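Local coordinates for protein (hdlp (histone deacetylase-like protein)) (Aquifex aeolicus, PDB 1C3P), which is a zinc-binding homologue of histone deacetylases that binds deacetylase inhibitors and probably acts as a deacetylase, with a suggested role in acetoin breakdown, at residues M38-E43 and I309-S314; E55-F60 and G102-T107; F233-S238 and N280-V285. All coordinates share one frame; numbering follows the deposited sequence.

Interaction 1 of 3, residues M38-E43 and I309-S314; sequences MNLIDE and IWCELS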
ATOM      1  N   MET A  38      -2.233  22.844   0.748  1.00 24.76           N
ATOM      2  CA  MET A  38      -1.400  23.163  -0.435  1.00 25.45           C
ATOM      3  C   MET A  38      -2.240  23.619  -1.640  1.00 26.42           C
ATOM      4  O   MET A  38      -1.693  23.943  -2.710  1.00 23.77           O
ATOM      5  CB  MET A  38      -0.596  21.924  -0.862  1.00 25.19           C
ATOM      6  CG  MET A  38       0.443  21.453   0.131  1.00 22.32           C
ATOM      7  SD  MET A  38       1.878  22.535   0.100  1.00 29.90           S
ATOM      8  CE  MET A  38       2.416  22.269  -1.594  1.00 26.51           C
ATOM      9  N   ASN A  39      -3.560  23.627  -1.459  1.00 26.21           N
ATOM     10  CA  ASN A  39      -4.524  23.996  -2.497  1.00 28.53           C
ATOM     11  C   ASN A  39      -4.324  23.132  -3.728  1.00 30.07           C
ATOM     12  O   ASN A  39      -4.335  23.620  -4.868  1.00 25.47           O
ATOM     13  CB  ASN A  39      -4.397  25.482  -2.858  1.00 33.95           C
ATOM     14  CG  ASN A  39      -4.579  26.374  -1.656  1.00 29.46           C
ATOM     15  OD1 ASN A  39      -5.547  26.233  -0.920  1.00 36.28           O
ATOM     16  ND2 ASN A  39      -3.645  27.301  -1.447  1.00 40.03           N
ATOM     17  N   LEU A  40      -4.127  21.835  -3.489  1.00 28.19           N
ATOM     18  CA  LEU A  40      -3.913  20.892  -4.582  1.00 25.50           C
ATOM     19  C   LEU A  40      -5.086  19.939  -4.818  1.00 26.99           C
ATOM     20  O   LEU A  40      -4.955  18.947  -5.532  1.00 25.41           O
ATOM     21  CB  LEU A  40      -2.630  20.088  -4.358  1.00 32.14           C
ATOM     22  CG  LEU A  40      -1.331  20.898  -4.444  1.00 30.47           C
ATOM     23  CD1 LEU A  40      -0.139  19.976  -4.242  1.00 29.07           C
ATOM     24  CD2 LEU A  40      -1.232  21.564  -5.799  1.00 23.80           C
ATOM     25  N   ILE A  41      -6.237  20.258  -4.238  1.00 28.33           N
ATOM     26  CA  ILE A  41      -7.409  19.426  -4.432  1.00 25.08           C
ATOM     27  C   ILE A  41      -8.721  20.222  -4.318  1.00 24.09           C
ATOM     28  O   ILE A  41      -8.844  21.119  -3.491  1.00 28.92           O
ATOM     29  CB  ILE A  41      -7.419  18.241  -3.424  1.00 25.01           C
ATOM     30  CG1 ILE A  41      -8.572  17.305  -3.759  1.00 31.01           C
ATOM     31  CG2 ILE A  41      -7.558  18.741  -2.001  1.00 22.74           C
ATOM     32  CD1 ILE A  41      -8.486  16.753  -5.132  1.00 42.18           C
ATOM     33  N   ASP A  42      -9.692  19.888  -5.167  1.00 28.95           N
ATOM     34  CA  ASP A  42     -10.994  20.557  -5.144  1.00 32.52           C
ATOM     35  C   ASP A  42     -12.071  19.558  -4.729  1.00 31.13           C
ATOM     36  O   ASP A  42     -11.944  18.369  -4.996  1.00 26.71           O
ATOM     37  CB  ASP A  42     -11.329  21.121  -6.525  1.00 34.24           C
ATOM     38  CG  ASP A  42     -10.272  22.079  -7.031  1.00 51.23           C
ATOM     39  OD1 ASP A  42      -9.934  23.023  -6.285  1.00 50.19           O
ATOM     40  OD2 ASP A  42      -9.786  21.893  -8.172  1.00 53.00           O
ATOM     41  N   GLU A  43     -13.136  20.051  -4.101  1.00 29.99           N
ATOM     42  CA  GLU A  43     -14.234  19.201  -3.634  1.00 31.34           C
ATOM     43  C   GLU A  43     -14.777  18.191  -4.623  1.00 38.04           C
ATOM     44  O   GLU A  43     -15.071  17.050  -4.258  1.00 36.83           O
ATOM     45  CB  GLU A  43     -15.425  20.042  -3.166  1.00 36.12           C
ATOM     46  CG  GLU A  43     -15.225  20.781  -1.862  1.00 52.72           C
ATOM     47  CD  GLU A  43     -16.519  21.414  -1.381  1.00 60.39           C
ATOM     48  OE1 GLU A  43     -17.502  20.667  -1.186  1.00 70.32           O
ATOM     49  OE2 GLU A  43     -16.563  22.648  -1.202  1.00 60.38           O
ATOM     50  N   ILE A 309       2.087  11.823  -6.148  1.00 22.54           N
ATOM     51  CA  ILE A 309       1.224  10.922  -6.897  1.00 17.09           C
ATOM     52  C   ILE A 309      -0.061  11.640  -7.295  1.00 20.84           C
ATOM     53  O   ILE A 309      -0.522  11.517  -8.430  1.00 25.20           O
ATOM     54  CB  ILE A 309       0.820   9.685  -6.068  1.00 18.12           C
ATOM     55  CG1 ILE A 309       2.055   8.859  -5.706  1.00 18.26           C
ATOM     56  CG2 ILE A 309      -0.178   8.851  -6.854  1.00 24.16           C
ATOM     57  CD1 ILE A 309       2.791   8.309  -6.911  1.00 26.57           C
ATOM     58  N   TRP A 310      -0.649  12.386  -6.364  1.00 16.86           N
ATOM     59  CA  TRP A 310      -1.902  13.074  -6.689  1.00 17.86           C
ATOM     60  C   TRP A 310      -1.680  14.115  -7.795  1.00 20.86           C
ATOM     61  O   TRP A 310      -2.488  14.228  -8.724  1.00 21.38           O
ATOM     62  CB  TRP A 310      -2.496  13.725  -5.443  1.00 14.83           C
ATOM     63  CG  TRP A 310      -3.765  14.444  -5.728  1.00 16.63           C
ATOM     64  CD1 TRP A 310      -3.980  15.788  -5.619  1.00 19.82           C
ATOM     65  CD2 TRP A 310      -4.971  13.885  -6.282  1.00 18.62           C
ATOM     66  NE1 TRP A 310      -5.238  16.102  -6.077  1.00 25.84           N
ATOM     67  CE2 TRP A 310      -5.867  14.954  -6.490  1.00 25.60           C
ATOM     68  CE3 TRP A 310      -5.379  12.587  -6.625  1.00 24.06           C
ATOM     69  CZ2 TRP A 310      -7.147  14.767  -7.025  1.00 26.14           C
ATOM     70  CZ3 TRP A 310      -6.646  12.397  -7.156  1.00 24.89           C
ATOM     71  CH2 TRP A 310      -7.518  13.484  -7.351  1.00 24.96           C
ATOM     72  N   CYS A 311      -0.580  14.858  -7.703  1.00 24.22           N
ATOM     73  CA  CYS A 311      -0.262  15.852  -8.724  1.00 27.66           C
ATOM     74  C   CYS A 311      -0.095  15.200 -10.098  1.00 22.95           C
ATOM     75  O   CYS A 311      -0.596  15.729 -11.085  1.00 25.47           O
ATOM     76  CB  CYS A 311       0.999  16.653  -8.340  1.00 25.37           C
ATOM     77  SG  CYS A 311       0.778  17.854  -6.981  1.00 27.22           S
ATOM     78  N   GLU A 312       0.588  14.050 -10.170  1.00 17.03           N
ATOM     79  CA  GLU A 312       0.766  13.338 -11.453  1.00 22.44           C
ATOM     80  C   GLU A 312      -0.585  12.941 -12.051  1.00 27.47           C
ATOM     81  O   GLU A 312      -0.864  13.184 -13.227  1.00 22.33           O
ATOM     82  CB  GLU A 312       1.543  12.028 -11.272  1.00 20.81           C
ATOM     83  CG  GLU A 312       2.834  11.876 -12.050  1.00 43.65           C
ATOM     84  CD  GLU A 312       2.728  12.218 -13.525  1.00 29.63           C
ATOM     85  OE1 GLU A 312       1.891  11.640 -14.254  1.00 38.85           O
ATOM     86  OE2 GLU A 312       3.513  13.080 -13.956  1.00 53.22           O
ATOM     87  N   LEU A 313      -1.417  12.291 -11.242  1.00 23.82           N
ATOM     88  CA  LEU A 313      -2.729  11.834 -11.705  1.00 20.72           C
ATOM     89  C   LEU A 313      -3.660  12.980 -12.082  1.00 18.21           C
ATOM     90  O   LEU A 313      -4.329  12.920 -13.115  1.00 21.48           O
ATOM     91  CB  LEU A 313      -3.419  10.993 -10.628  1.00 27.82           C
ATOM     92  CG  LEU A 313      -2.823   9.636 -10.256  1.00 33.55           C
ATOM     93  CD1 LEU A 313      -3.619   9.051  -9.101  1.00 24.03           C
ATOM     94  CD2 LEU A 313      -2.862   8.711 -11.456  1.00 28.20           C
ATOM     95  N   SER A 314      -3.670  14.001 -11.230  1.00 19.41           N
ATOM     96  CA  SER A 314      -4.517  15.190 -11.354  1.00 28.26           C
ATOM     97  C   SER A 314      -4.080  16.114 -12.488  1.00 30.18           C
ATOM     98  O   SER A 314      -4.836  16.980 -12.927  1.00 25.04           O
ATOM     99  CB  SER A 314      -4.512  15.961 -10.019  1.00 22.55           C
ATOM    100  OG  SER A 314      -5.359  17.094 -10.052  1.00 61.92           O
TER

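Interaction 2 of 3, residues E55-F60 and G102-T107; sequences EELLLF and GSSLAT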
ATOM      1  N   GLU A  55     -21.321  -8.273   2.240  1.00 25.65           N
ATOM      2  CA  GLU A  55     -21.195  -9.070   1.025  1.00 25.08           C
ATOM      3  C   GLU A  55     -19.854  -8.832   0.343  1.00 18.91           C
ATOM      4  O   GLU A  55     -19.219  -9.775  -0.106  1.00 17.43           O
ATOM      5  CB  GLU A  55     -22.353  -8.749   0.078  1.00 25.40           C
ATOM      6  CG  GLU A  55     -22.344  -9.520  -1.223  1.00 48.95           C
ATOM      7  CD  GLU A  55     -23.664  -9.398  -1.978  1.00 64.21           C
ATOM      8  OE1 GLU A  55     -23.744  -9.906  -3.120  1.00 62.38           O
ATOM      9  OE2 GLU A  55     -24.623  -8.806  -1.426  1.00 58.22           O
ATOM     10  N   GLU A  56     -19.420  -7.579   0.269  1.00 16.80           N
ATOM     11  CA  GLU A  56     -18.134  -7.282  -0.342  1.00 17.24           C
ATOM     12  C   GLU A  56     -17.010  -7.894   0.497  1.00 15.95           C
ATOM     13  O   GLU A  56     -16.046  -8.442  -0.043  1.00 17.82           O
ATOM     14  CB  GLU A  56     -17.970  -5.766  -0.501  1.00 16.15           C
ATOM     15  CG  GLU A  56     -19.035  -5.175  -1.443  1.00 14.41           C
ATOM     16  CD  GLU A  56     -19.017  -3.671  -1.472  1.00 20.17           C
ATOM     17  OE1 GLU A  56     -18.629  -3.090  -0.432  1.00 17.12           O
ATOM     18  OE2 GLU A  56     -19.412  -3.076  -2.510  1.00 18.23           O
ATOM     19  N   LEU A  57     -17.135  -7.823   1.820  1.00 17.53           N
ATOM     20  CA  LEU A  57     -16.113  -8.410   2.681  1.00 16.34           C
ATOM     21  C   LEU A  57     -16.024  -9.922   2.493  1.00 18.46           C
ATOM     22  O   LEU A  57     -14.931 -10.495   2.494  1.00 17.27           O
ATOM     23  CB  LEU A  57     -16.392  -8.110   4.156  1.00 13.86           C
ATOM     24  CG  LEU A  57     -16.241  -6.629   4.551  1.00 15.24           C
ATOM     25  CD1 LEU A  57     -16.580  -6.448   6.037  1.00 19.30           C
ATOM     26  CD2 LEU A  57     -14.789  -6.175   4.280  1.00 15.14           C
ATOM     27  N   LEU A  58     -17.180 -10.562   2.345  1.00 16.43           N
ATOM     28  CA  LEU A  58     -17.222 -12.008   2.185  1.00 15.18           C
ATOM     29  C   LEU A  58     -16.796 -12.480   0.799  1.00 21.19           C
ATOM     30  O   LEU A  58     -16.796 -13.682   0.525  1.00 20.40           O
ATOM     31  CB  LEU A  58     -18.604 -12.541   2.551  1.00 16.09           C
ATOM     32  CG  LEU A  58     -19.001 -12.239   4.004  1.00 21.72           C
ATOM     33  CD1 LEU A  58     -20.422 -12.724   4.260  1.00 31.92           C
ATOM     34  CD2 LEU A  58     -18.020 -12.867   4.969  1.00 34.38           C
ATOM     35  N   LEU A  59     -16.444 -11.545  -0.079  1.00 13.50           N
ATOM     36  CA  LEU A  59     -15.908 -11.939  -1.387  1.00 15.58           C
ATOM     37  C   LEU A  59     -14.554 -12.625  -1.110  1.00 17.55           C
ATOM     38  O   LEU A  59     -14.078 -13.441  -1.900  1.00 18.02           O
ATOM     39  CB  LEU A  59     -15.670 -10.716  -2.285  1.00 18.98           C
ATOM     40  CG  LEU A  59     -16.885  -9.966  -2.838  1.00 22.57           C
ATOM     41  CD1 LEU A  59     -16.449  -8.690  -3.544  1.00 19.88           C
ATOM     42  CD2 LEU A  59     -17.654 -10.892  -3.800  1.00 26.71           C
ATOM     43  N   PHE A  60     -13.919 -12.270   0.010  1.00 14.64           N
ATOM     44  CA  PHE A  60     -12.643 -12.875   0.371  1.00 18.17           C
ATOM     45  C   PHE A  60     -12.585 -13.480   1.778  1.00 16.45           C
ATOM     46  O   PHE A  60     -12.206 -14.640   1.950  1.00 19.18           O
ATOM     47  CB  PHE A  60     -11.489 -11.873   0.228  1.00 18.80           C
ATOM     48  CG  PHE A  60     -10.145 -12.434   0.646  1.00 15.94           C
ATOM     49  CD1 PHE A  60      -9.602 -13.538  -0.005  1.00 19.98           C
ATOM     50  CD2 PHE A  60      -9.432 -11.865   1.701  1.00 18.09           C
ATOM     51  CE1 PHE A  60      -8.369 -14.073   0.384  1.00 18.72           C
ATOM     52  CE2 PHE A  60      -8.196 -12.391   2.101  1.00 19.19           C
ATOM     53  CZ  PHE A  60      -7.666 -13.504   1.433  1.00 18.43           C
ATOM     54  N   GLY A 102     -12.607   1.281  10.794  1.00 13.77           N
ATOM     55  CA  GLY A 102     -11.604   1.920   9.950  1.00 16.29           C
ATOM     56  C   GLY A 102     -11.217   0.994   8.807  1.00 16.75           C
ATOM     57  O   GLY A 102     -11.103   1.422   7.665  1.00 14.48           O
ATOM     58  N   SER A 103     -11.007  -0.283   9.112  1.00 16.24           N
ATOM     59  CA  SER A 103     -10.648  -1.245   8.063  1.00 16.72           C
ATOM     60  C   SER A 103     -11.758  -1.374   7.031  1.00 17.88           C
ATOM     61  O   SER A 103     -11.488  -1.417   5.823  1.00 14.17           O
ATOM     62  CB  SER A 103     -10.332  -2.616   8.670  1.00 15.97           C
ATOM     63  OG  SER A 103      -9.147  -2.541   9.453  1.00 26.86           O
ATOM     64  N   SER A 104     -13.007  -1.428   7.485  1.00 11.40           N
ATOM     65  CA  SER A 104     -14.116  -1.522   6.527  1.00 17.61           C
ATOM     66  C   SER A 104     -14.218  -0.281   5.639  1.00 17.02           C
ATOM     67  O   SER A 104     -14.615  -0.348   4.476  1.00 15.37           O
ATOM     68  CB  SER A 104     -15.444  -1.711   7.267  1.00 15.89           C
ATOM     69  OG  SER A 104     -15.502  -3.014   7.802  1.00 27.82           O
ATOM     70  N   LEU A 105     -13.862   0.859   6.197  1.00 17.10           N
ATOM     71  CA  LEU A 105     -13.936   2.092   5.444  1.00 16.95           C
ATOM     72  C   LEU A 105     -12.846   2.118   4.361  1.00 14.81           C
ATOM     73  O   LEU A 105     -13.074   2.547   3.231  1.00 17.74           O
ATOM     74  CB  LEU A 105     -13.787   3.265   6.417  1.00 18.44           C
ATOM     75  CG  LEU A 105     -14.272   4.634   5.970  1.00 29.88           C
ATOM     76  CD1 LEU A 105     -15.786   4.563   5.650  1.00 20.25           C
ATOM     77  CD2 LEU A 105     -13.987   5.652   7.100  1.00 29.39           C
ATOM     78  N   ALA A 106     -11.662   1.640   4.706  1.00 19.28           N
ATOM     79  CA  ALA A 106     -10.549   1.600   3.756  1.00 12.39           C
ATOM     80  C   ALA A 106     -10.859   0.613   2.635  1.00 14.79           C
ATOM     81  O   ALA A 106     -10.509   0.839   1.476  1.00 13.58           O
ATOM     82  CB  ALA A 106      -9.245   1.187   4.491  1.00 11.58           C
ATOM     83  N   THR A 107     -11.532  -0.475   2.987  1.00 13.67           N
ATOM     84  CA  THR A 107     -11.876  -1.522   2.014  1.00 13.21           C
ATOM     85  C   THR A 107     -13.013  -1.084   1.099  1.00 15.80           C
ATOM     86  O   THR A 107     -12.984  -1.342  -0.108  1.00 15.63           O
ATOM     87  CB  THR A 107     -12.213  -2.824   2.756  1.00 14.95           C
ATOM     88  OG1 THR A 107     -11.054  -3.208   3.516  1.00 15.72           O
ATOM     89  CG2 THR A 107     -12.615  -3.951   1.783  1.00  9.51           C
TER

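Interaction 3 of 3, residues F233-S238 and N280-V285; sequences FALEKS and NIVREV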
ATOM      1  N   PHE A 233      15.742  -0.225 -11.296  1.00 17.18           N
ATOM      2  CA  PHE A 233      16.301  -1.306 -12.106  1.00 23.34           C
ATOM      3  C   PHE A 233      15.451  -2.552 -11.886  1.00 23.12           C
ATOM      4  O   PHE A 233      15.008  -3.214 -12.831  1.00 18.35           O
ATOM      5  CB  PHE A 233      17.728  -1.626 -11.644  1.00 19.17           C
ATOM      6  CG  PHE A 233      18.301  -2.885 -12.247  1.00 21.40           C
ATOM      7  CD1 PHE A 233      18.948  -2.854 -13.479  1.00 29.62           C
ATOM      8  CD2 PHE A 233      18.230  -4.089 -11.558  1.00 19.92           C
ATOM      9  CE1 PHE A 233      19.530  -4.007 -14.015  1.00 29.35           C
ATOM     10  CE2 PHE A 233      18.804  -5.258 -12.079  1.00 25.37           C
ATOM     11  CZ  PHE A 233      19.458  -5.216 -13.307  1.00 30.28           C
ATOM     12  N   ALA A 234      15.248  -2.878 -10.612  1.00 17.26           N
ATOM     13  CA  ALA A 234      14.478  -4.058 -10.233  1.00 17.67           C
ATOM     14  C   ALA A 234      13.057  -3.992 -10.775  1.00 16.31           C
ATOM     15  O   ALA A 234      12.501  -4.989 -11.247  1.00 16.75           O
ATOM     16  CB  ALA A 234      14.460  -4.187  -8.678  1.00 19.08           C
ATOM     17  N   LEU A 235      12.463  -2.815 -10.691  1.00 16.73           N
ATOM     18  CA  LEU A 235      11.093  -2.619 -11.158  1.00 19.14           C
ATOM     19  C   LEU A 235      10.971  -2.855 -12.671  1.00 18.71           C
ATOM     20  O   LEU A 235      10.125  -3.628 -13.130  1.00 18.59           O
ATOM     21  CB  LEU A 235      10.647  -1.190 -10.839  1.00 21.72           C
ATOM     22  CG  LEU A 235       9.193  -0.909 -10.452  1.00 36.73           C
ATOM     23  CD1 LEU A 235       8.816   0.453 -11.028  1.00 20.69           C
ATOM     24  CD2 LEU A 235       8.248  -2.004 -10.948  1.00 22.96           C
ATOM     25  N   GLU A 236      11.821  -2.189 -13.447  1.00 25.43           N
ATOM     26  CA  GLU A 236      11.787  -2.324 -14.908  1.00 19.75           C
ATOM     27  C   GLU A 236      11.994  -3.767 -15.362  1.00 25.85           C
ATOM     28  O   GLU A 236      11.281  -4.266 -16.240  1.00 21.36           O
ATOM     29  CB  GLU A 236      12.870  -1.451 -15.549  1.00 23.18           C
ATOM     30  CG  GLU A 236      12.796   0.001 -15.158  1.00 38.53           C
ATOM     31  CD  GLU A 236      13.997   0.798 -15.634  1.00 42.42           C
ATOM     32  OE1 GLU A 236      15.146   0.478 -15.226  1.00 45.43           O
ATOM     33  OE2 GLU A 236      13.782   1.747 -16.413  1.00 48.76           O
ATOM     34  N   LYS A 237      12.975  -4.430 -14.763  1.00 23.16           N
ATOM     35  CA  LYS A 237      13.275  -5.807 -15.116  1.00 17.06           C
ATOM     36  C   LYS A 237      12.162  -6.770 -14.706  1.00 18.46           C
ATOM     37  O   LYS A 237      11.827  -7.696 -15.450  1.00 21.20           O
ATOM     38  CB  LYS A 237      14.607  -6.209 -14.481  1.00 26.98           C
ATOM     39  CG  LYS A 237      15.169  -7.509 -14.988  1.00 52.00           C
ATOM     40  CD  LYS A 237      16.681  -7.411 -15.072  1.00 56.40           C
ATOM     41  CE  LYS A 237      17.077  -6.315 -16.053  1.00 52.03           C
ATOM     42  NZ  LYS A 237      18.549  -6.158 -16.151  1.00 55.53           N
ATOM     43  N   SER A 238      11.581  -6.573 -13.525  1.00 21.28           N
ATOM     44  CA  SER A 238      10.519  -7.479 -13.115  1.00 16.47           C
ATOM     45  C   SER A 238       9.251  -7.262 -13.953  1.00 18.79           C
ATOM     46  O   SER A 238       8.535  -8.217 -14.268  1.00 20.60           O
ATOM     47  CB  SER A 238      10.223  -7.332 -11.609  1.00 19.75           C
ATOM     48  OG  SER A 238       9.755  -6.050 -11.273  1.00 22.52           O
ATOM     49  N   ASN A 280       5.148   6.009 -12.537  1.00 22.30           N
ATOM     50  CA  ASN A 280       5.023   6.293 -13.956  1.00 24.49           C
ATOM     51  C   ASN A 280       5.569   5.201 -14.857  1.00 23.01           C
ATOM     52  O   ASN A 280       5.079   5.006 -15.970  1.00 21.91           O
ATOM     53  CB  ASN A 280       5.661   7.648 -14.280  1.00 27.17           C
ATOM     54  CG  ASN A 280       4.881   8.802 -13.669  1.00 20.88           C
ATOM     55  OD1 ASN A 280       3.650   8.769 -13.623  1.00 22.95           O
ATOM     56  ND2 ASN A 280       5.586   9.835 -13.230  1.00 27.85           N
ATOM     57  N   ILE A 281       6.573   4.482 -14.374  1.00 18.74           N
ATOM     58  CA  ILE A 281       7.128   3.370 -15.133  1.00 18.37           C
ATOM     59  C   ILE A 281       6.073   2.265 -15.261  1.00 18.54           C
ATOM     60  O   ILE A 281       5.967   1.613 -16.303  1.00 19.69           O
ATOM     61  CB  ILE A 281       8.366   2.777 -14.435  1.00 19.31           C
ATOM     62  CG1 ILE A 281       9.544   3.744 -14.543  1.00 23.51           C
ATOM     63  CG2 ILE A 281       8.715   1.439 -15.050  1.00 28.87           C
ATOM     64  CD1 ILE A 281      10.796   3.247 -13.825  1.00 26.47           C
ATOM     65  N   VAL A 282       5.306   2.036 -14.199  1.00 17.72           N
ATOM     66  CA  VAL A 282       4.277   0.998 -14.240  1.00 14.89           C
ATOM     67  C   VAL A 282       3.218   1.393 -15.267  1.00 21.79           C
ATOM     68  O   VAL A 282       2.780   0.576 -16.084  1.00 25.80           O
ATOM     69  CB  VAL A 282       3.604   0.792 -12.861  1.00 18.50           C
ATOM     70  CG1 VAL A 282       2.363  -0.072 -13.022  1.00 20.73           C
ATOM     71  CG2 VAL A 282       4.580   0.095 -11.906  1.00 17.49           C
ATOM     72  N   ARG A 283       2.832   2.659 -15.242  1.00 19.14           N
ATOM     73  CA  ARG A 283       1.825   3.143 -16.178  1.00 23.51           C
ATOM     74  C   ARG A 283       2.296   3.079 -17.631  1.00 25.44           C
ATOM     75  O   ARG A 283       1.492   2.852 -18.535  1.00 23.12           O
ATOM     76  CB  ARG A 283       1.434   4.568 -15.815  1.00 20.64           C
ATOM     77  CG  ARG A 283       0.742   4.680 -14.457  1.00 19.65           C
ATOM     78  CD  ARG A 283       0.632   6.122 -14.024  1.00 25.70           C
ATOM     79  NE  ARG A 283      -0.311   6.876 -14.836  1.00 36.05           N
ATOM     80  CZ  ARG A 283      -0.246   8.188 -15.020  1.00 34.61           C
ATOM     81  NH1 ARG A 283       0.727   8.895 -14.452  1.00 35.23           N
ATOM     82  NH2 ARG A 283      -1.162   8.796 -15.759  1.00 29.30           N
ATOM     83  N   GLU A 284       3.588   3.282 -17.861  1.00 26.79           N
ATOM     84  CA  GLU A 284       4.103   3.222 -19.230  1.00 31.77           C
ATOM     85  C   GLU A 284       4.088   1.796 -19.737  1.00 31.57           C
ATOM     86  O   GLU A 284       3.971   1.562 -20.934  1.00 33.08           O
ATOM     87  CB  GLU A 284       5.534   3.739 -19.309  1.00 30.96           C
ATOM     88  CG  GLU A 284       5.693   5.167 -18.880  1.00 50.56           C
ATOM     89  CD  GLU A 284       7.136   5.599 -18.899  1.00 63.75           C
ATOM     90  OE1 GLU A 284       7.956   4.954 -18.208  1.00 68.93           O
ATOM     91  OE2 GLU A 284       7.449   6.580 -19.603  1.00 72.01           O
ATOM     92  N   VAL A 285       4.217   0.839 -18.825  1.00 23.37           N
ATOM     93  CA  VAL A 285       4.233  -0.557 -19.222  1.00 23.25           C
ATOM     94  C   VAL A 285       2.827  -1.119 -19.341  1.00 31.41           C
ATOM     95  O   VAL A 285       2.513  -1.803 -20.309  1.00 25.34           O
ATOM     96  CB  VAL A 285       5.024  -1.437 -18.214  1.00 24.77           C
ATOM     97  CG1 VAL A 285       4.975  -2.895 -18.643  1.00 26.98           C
ATOM     98  CG2 VAL A 285       6.480  -0.974 -18.130  1.00 24.98           C
TER

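Interaction 1 of 3, residues M38-E43 and I309-S314
The indole NE1 of W310 donates to the backbone O of L40 at 2.9 Å, tying the connection between helix 28-37 and edge strand 46-48 to helix 299-314 of this parallel α/β fold. The oxygen lies at the edge of the indole, just 1° out of the ring plane, but off the N-H direction: the N-H...O angle is 134°, so the bend is almost wholly within that plane. Tryptophan suits this place because it pairs a large apolar surface with one N-H that can meet a loop carbonyl. The carbonyl belongs to a chain that has just left helix 28-37: N39, with positive phi, closes that helix in a Schellman motif, and the following residues run on as loop.

A chi1 of 180° places CG of W310 opposite the backbone N and sends the indole from the helix toward this loop. Further along the same helix, CB of S314 lies 3.9 Å above one face of the ring, offset toward its rim. Strand 4-8 contributes V4 and L6 to the packing around the indole, and K35 makes a cation-pi contact with it. The side chain of I41 crosses that of W310 at about a right angle and comes at the ring obliquely with CD1. The modelled separation there is too short to be trusted, and only the neighbourhood of the two groups is sound.

A second, apolar contact joins the same two segments. L40, a buried leucine, also touches R316 in the loop after the helix. One of its methyls, CD1, meets the sulfur SG of C311, a compact side chain that lets the leucine come close, at 3.6 Å.

Interaction 2 of 3, residues E55-F60 and G102-T107
The CA atoms of L57 and T107 lie 8.1 Å apart, where L57 of short helix 54-57 faces the longer helix 98-118, and no hydrogen bond crosses between the two segments. L57 bridges that distance with its branched end. Its CD2 meets the methyl CG2 of T107 at 4.0 Å, while CD1 reaches the OG of S104, one turn earlier, at 4.0 Å.

Both hydroxyl residues are buried, and each pairs its polar atom with its own helix: S104 OG bonds to the carbonyl of F100, and T107 OG1 donates to S103 O at 3.0 Å. That carbonyl also takes the N-H of T107, and the two donors arrive from opposite faces of its plane. The same rotamer of T107 (chi1 -60° for OG1) holds OG1 on the carbonyl and places CG2, opposite the backbone N, toward the leucine. Substituting an alanine at T107 would probably open a gap beside L57 CD2 and cost S103 O the hydroxyl bond.

I66 of helix 63-75 and F100 also touch L57. The arrangement is helix-on-helix packing of 54-57 against 98-118 in the deacetylase α/β fold, away from the zinc site.

Interaction 3 of 3, residues F233-S238 and N280-V285
L235 and I281 meet through their branches, sliding past each other in opposite directions: CD1 of L235 lies 4.1 Å from CG2 of I281. The other leucine methyl, CD2, reaches CG2 of V282 at 4.3 Å, so one leucine touches two successive residues of the facing helix. Its first two torsions lie well away from staggered values, so the exact placing of these methyls may be less certain. Toward solvent, E236 crosses I281 at about a right angle and lays its aliphatic CG 4.0 Å from CD1. Glutamate suits this margin, since its methylenes pack while its carboxylate can remain in solvent. I281, with CG1 beside the backbone N (chi1 -71°) and CG2 anti to it, spreads its two branches between E236 and L235.

The segments run nearly parallel, their axes 10.5 Å apart and crossing at -15°. This is the side-by-side packing of crossover helices in a parallel α/β fold: helix 228-245 connects strand 217-222 to strand 250-254, and helix 272-286 continues from there to strand 290-292.

Next outward lies the sheet. L235 also touches L190 on strand 185-192, and V282 touches Y251 and L253 on strand 250-254, so L235 and V282 turn their apolar branches to the sheet. Within helix 228-245, L232 and L239 border I281. On the far flank of helix 272-286, R283 forms a salt bridge with E288, while its NH1 makes a weak hydrogen bond to OD1 of N280.

Interactions 1 and 3 touch directly although their centres lie about 23 Å apart: E312 OE1 of 309-314 forms a salt bridge with R283 NH1 of 280-285 at 3.0 Å, linking neighbouring helices 299-314 and 272-286. Interaction 2 stands apart, its nearest atoms about 15 Å from those of interaction 1 and about 19 Å from those of interaction 3, which lies across the centre of the chain. In sequence, interactions 2 and 3 follow one another between the two segments of interaction 1. Interactions 1 and 2 are remote from the zinc site; in interaction 3 the L235 side chain is about 12 Å from that of zinc ligand D168, with no zinc bound in this model.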